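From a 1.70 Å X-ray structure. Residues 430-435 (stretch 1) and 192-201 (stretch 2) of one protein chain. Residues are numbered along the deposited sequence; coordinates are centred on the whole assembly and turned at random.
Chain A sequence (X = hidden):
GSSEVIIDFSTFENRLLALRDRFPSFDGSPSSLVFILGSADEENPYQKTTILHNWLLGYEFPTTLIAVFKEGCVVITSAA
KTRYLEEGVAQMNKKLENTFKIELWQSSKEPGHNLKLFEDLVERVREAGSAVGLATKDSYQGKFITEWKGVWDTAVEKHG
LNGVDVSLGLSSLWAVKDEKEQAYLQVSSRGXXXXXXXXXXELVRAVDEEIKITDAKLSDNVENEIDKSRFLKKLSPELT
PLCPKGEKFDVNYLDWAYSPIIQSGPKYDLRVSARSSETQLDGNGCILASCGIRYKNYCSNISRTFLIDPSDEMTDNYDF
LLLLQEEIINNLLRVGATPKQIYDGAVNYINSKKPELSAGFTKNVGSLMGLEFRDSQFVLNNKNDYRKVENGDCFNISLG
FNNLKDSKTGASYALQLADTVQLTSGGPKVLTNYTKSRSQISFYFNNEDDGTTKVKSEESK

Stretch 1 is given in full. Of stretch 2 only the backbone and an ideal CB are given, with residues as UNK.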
# COMPACT_ATOMS: atom_id res chain seq x y z
N VAL A 430 -8.14 1.96 -15.20
CA VAL A 430 -7.99 0.67 -14.51
C VAL A 430 -6.64 0.07 -14.91
O VAL A 430 -6.36 -0.13 -16.09
CB VAL A 430 -9.15 -0.27 -14.85
CG1 VAL A 430 -8.98 -1.62 -14.17
CG2 VAL A 430 -10.50 0.37 -14.48
N LEU A 431 -5.79 -0.18 -13.91
CA LEU A 431 -4.43 -0.65 -14.19
C LEU A 431 -4.33 -2.16 -14.28
O LEU A 431 -3.42 -2.67 -14.95
CB LEU A 431 -3.46 -0.13 -13.12
CG LEU A 431 -3.40 1.39 -12.91
CD1 LEU A 431 -2.25 1.69 -11.95
CD2 LEU A 431 -3.20 2.14 -14.23
N THR A 432 -5.21 -2.89 -13.61
CA THR A 432 -5.26 -4.35 -13.61
C THR A 432 -6.28 -4.77 -14.66
O THR A 432 -7.48 -4.49 -14.52
CB THR A 432 -5.63 -4.89 -12.23
OG1 THR A 432 -6.74 -4.13 -11.71
CG2 THR A 432 -4.46 -4.76 -11.23
N ASN A 433 -5.81 -5.43 -15.73
CA ASN A 433 -6.64 -5.72 -16.89
C ASN A 433 -6.88 -7.21 -17.08
O ASN A 433 -7.45 -7.61 -18.10
CB ASN A 433 -6.01 -5.10 -18.15
CG ASN A 433 -5.82 -3.60 -18.00
OD1 ASN A 433 -4.71 -3.06 -18.16
ND2 ASN A 433 -6.91 -2.90 -17.67
N TYR A 434 -6.52 -8.05 -16.10
CA TYR A 434 -6.90 -9.45 -16.18
C TYR A 434 -8.42 -9.57 -16.27
O TYR A 434 -9.15 -8.80 -15.64
CB TYR A 434 -6.36 -10.23 -14.97
CG TYR A 434 -6.71 -11.70 -15.06
CD1 TYR A 434 -6.04 -12.53 -15.96
CD2 TYR A 434 -7.73 -12.23 -14.30
CE1 TYR A 434 -6.38 -13.88 -16.07
CE2 TYR A 434 -8.07 -13.57 -14.40
CZ TYR A 434 -7.40 -14.38 -15.29
OH TYR A 434 -7.76 -15.72 -15.40
N THR A 435 -8.89 -10.51 -17.09
CA THR A 435 -10.32 -10.59 -17.37
C THR A 435 -11.16 -10.74 -16.10
O THR A 435 -10.74 -11.34 -15.10
CB THR A 435 -10.62 -11.76 -18.33
OG1 THR A 435 -12.03 -11.80 -18.60
CG2 THR A 435 -10.23 -13.09 -17.70
N UNK A 192 0.48 -8.03 -10.95
CA UNK A 192 -0.68 -8.66 -10.31
C UNK A 192 -1.52 -9.43 -11.32
O UNK A 192 -1.98 -10.54 -11.02
CB UNK A 192 -1.54 -7.61 -9.61
N UNK A 193 -1.76 -8.84 -12.49
CA UNK A 193 -2.45 -9.53 -13.58
C UNK A 193 -1.81 -10.88 -13.89
O UNK A 193 -2.50 -11.88 -14.06
CB UNK A 193 -2.46 -8.66 -14.84
N UNK A 194 -0.47 -10.90 -14.02
CA UNK A 194 0.20 -12.14 -14.42
C UNK A 194 0.01 -13.23 -13.39
O UNK A 194 -0.17 -14.40 -13.74
CB UNK A 194 1.69 -11.90 -14.64
N UNK A 195 0.11 -12.87 -12.11
CA UNK A 195 -0.05 -13.86 -11.05
C UNK A 195 -1.51 -14.28 -10.88
O UNK A 195 -1.77 -15.44 -10.56
CB UNK A 195 0.49 -13.31 -9.73
N UNK A 196 -2.47 -13.37 -11.10
CA UNK A 196 -3.86 -13.82 -11.11
C UNK A 196 -4.10 -14.83 -12.24
O UNK A 196 -4.82 -15.83 -12.05
CB UNK A 196 -4.80 -12.62 -11.26
N UNK A 197 -3.49 -14.60 -13.41
CA UNK A 197 -3.59 -15.57 -14.49
C UNK A 197 -3.03 -16.93 -14.06
O UNK A 197 -3.64 -17.97 -14.34
CB UNK A 197 -2.85 -15.06 -15.73
N UNK A 198 -1.85 -16.93 -13.42
CA UNK A 198 -1.25 -18.18 -12.96
C UNK A 198 -2.15 -18.85 -11.95
O UNK A 198 -2.30 -20.07 -11.94
CB UNK A 198 0.13 -17.93 -12.35
N UNK A 199 -2.73 -18.04 -11.06
CA UNK A 199 -3.63 -18.56 -10.05
C UNK A 199 -4.83 -19.24 -10.68
O UNK A 199 -5.22 -20.33 -10.28
CB UNK A 199 -4.09 -17.44 -9.12
N UNK A 200 -5.45 -18.57 -11.65
CA UNK A 200 -6.62 -19.18 -12.29
C UNK A 200 -6.26 -20.52 -12.91
O UNK A 200 -6.99 -21.51 -12.74
CB UNK A 200 -7.20 -18.25 -13.36
N UNK A 201 -5.14 -20.59 -13.64
CA UNK A 201 -4.75 -21.84 -14.30
C UNK A 201 -4.55 -22.96 -13.29
O UNK A 201 -4.96 -24.10 -13.54
CB UNK A 201 -3.47 -21.64 -15.11

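Stretch 2 is helical throughout: its phi/psi pairs cluster near -60/-44, and backbone bonds of the i to i+4 kind run from the N of position 196 to the O of position 192 (2.9 Å) up to the last position. Stretch 1 has a largely irregular course, and its Tyr-434 extends a side chain along the helix, so positions spaced three or four apart should carry the contact.

At position 192 CA-to-CB points toward stretch 1, and the ideal CB lies 4.4 Å from Thr-432 CG2. A methyl group is all that stretch 1 offers here, so a small residue, alanine, serine or threonine, would suit. The residue is Ser-192, whose CB stays 4.4 Å from Thr-432 CG2 while its OG is hydrogen-bonded elsewhere in the structure.

Position 193 is the most informative. Its CA-to-CB bond points sideways, but the ideal CB is 4.7 Å from Asn-433 N and 4.2 Å from Tyr-434 CB. Two successive backbone amides, those of Asn-433 and Tyr-434, thus lie within reach of a short side chain with acceptors at its end. Aspartate fits best; asparagine could supply one acceptor, and a longer acid is less well matched to amides this near the CB. The residue is Asp-193, with chi1 at -79° (m), which brings the carboxylate to the loop. Asn-433 N donates to Asp-193 OD2 (2.8 Å, 164°) and Tyr-434 N donates to Asp-193 OD1 (3.0 Å, 157°), so the carboxylate receives both amides. The same OD1 packs 3.3 Å from Thr-432 CA.

Positions 194 and 195 have nothing of stretch 1 within 5.5 Å of their ideal CB atoms, and at 194 the CA-to-CB bond points away. Stretch 1 sets no preference at either; they are Lys-194 and Phe-195.

Position 196 points toward stretch 1, its ideal CB 4.2 Å from Tyr-434 CD2. An aromatic carbon favours an apolar partner, such as leucine, methionine or isoleucine. Met-196 brings its CG to 3.6 Å from Tyr-434 CD2, and the end of its side chain then leads away.

At position 197 the bond is sideways, with the ideal CB 3.7 Å from Tyr-434 CE1. The backbone itself comes close: the N of this residue lies over one face of the tyrosine ring and its CA is 3.6 Å from Tyr-434 CE1. Alanine, serine or another short polar residue would be plausible. In Asn-197, chi1 is 178° (t), and OD1 sits 3.7 Å from Tyr-434 CE1.

Positions 198 and 199 point away and sideways, without a partner in stretch 1; they are Leu-198 and Leu-199.

Position 200 points toward the tyrosine's end, the ideal CB only 3.3 Å from Tyr-434 OH. So tight an approach favours something small, alanine or serine, the latter adding polarity near the hydroxyl, with glycine possible but less suited to a helix. Ser-200 keeps CB 3.3 Å from Tyr-434 OH, and one water bridges the two side chains, 2.8 Å from Ser-200 OG and 2.7 Å from Tyr-434 OH.

Position 201 points sideways, beyond contact range, and could accept many residues; it is Asp-201.

Stretch 2, residues 192-201: SDKFMNLLSD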
# COMPACT_ATOMS: atom_id res chain seq x y z
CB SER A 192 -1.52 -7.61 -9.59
OG SER A 192 -0.84 -7.14 -8.45
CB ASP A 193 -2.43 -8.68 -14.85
CG ASP A 193 -3.45 -7.56 -14.87
OD1 ASP A 193 -4.37 -7.52 -14.02
OD2 ASP A 193 -3.32 -6.72 -15.79
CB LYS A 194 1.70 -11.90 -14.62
CG LYS A 194 2.04 -11.00 -15.76
CD LYS A 194 1.51 -11.57 -17.05
CE LYS A 194 2.30 -11.05 -18.20
NZ LYS A 194 1.89 -11.76 -19.44
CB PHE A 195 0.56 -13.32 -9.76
CG PHE A 195 2.06 -13.40 -9.78
CD1 PHE A 195 2.69 -14.61 -9.55
CD2 PHE A 195 2.83 -12.30 -10.12
CE1 PHE A 195 4.08 -14.73 -9.63
CE2 PHE A 195 4.21 -12.41 -10.20
CZ PHE A 195 4.83 -13.62 -9.95
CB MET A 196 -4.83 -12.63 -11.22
CG MET A 196 -6.31 -13.02 -11.12
SD MET A 196 -6.74 -13.95 -9.62
CE MET A 196 -6.71 -12.64 -8.40
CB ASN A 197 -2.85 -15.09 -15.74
CG ASN A 197 -2.90 -16.14 -16.85
OD1 ASN A 197 -3.97 -16.42 -17.37
ND2 ASN A 197 -1.76 -16.76 -17.16
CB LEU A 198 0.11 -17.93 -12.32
CG LEU A 198 1.33 -17.68 -13.17
CD1 LEU A 198 2.48 -17.43 -12.22
CD2 LEU A 198 1.62 -18.87 -14.08
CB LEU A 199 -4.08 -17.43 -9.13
CG LEU A 199 -4.80 -17.86 -7.87
CD1 LEU A 199 -4.57 -16.78 -6.81
CD2 LEU A 199 -6.30 -18.05 -8.11
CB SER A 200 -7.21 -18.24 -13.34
OG SER A 200 -8.26 -18.89 -14.04
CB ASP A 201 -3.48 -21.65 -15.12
CG ASP A 201 -3.71 -20.88 -16.39
OD1 ASP A 201 -4.90 -20.60 -16.69
OD2 ASP A 201 -2.72 -20.55 -17.08
O HOH W 1 -10.03 -17.17 -15.39
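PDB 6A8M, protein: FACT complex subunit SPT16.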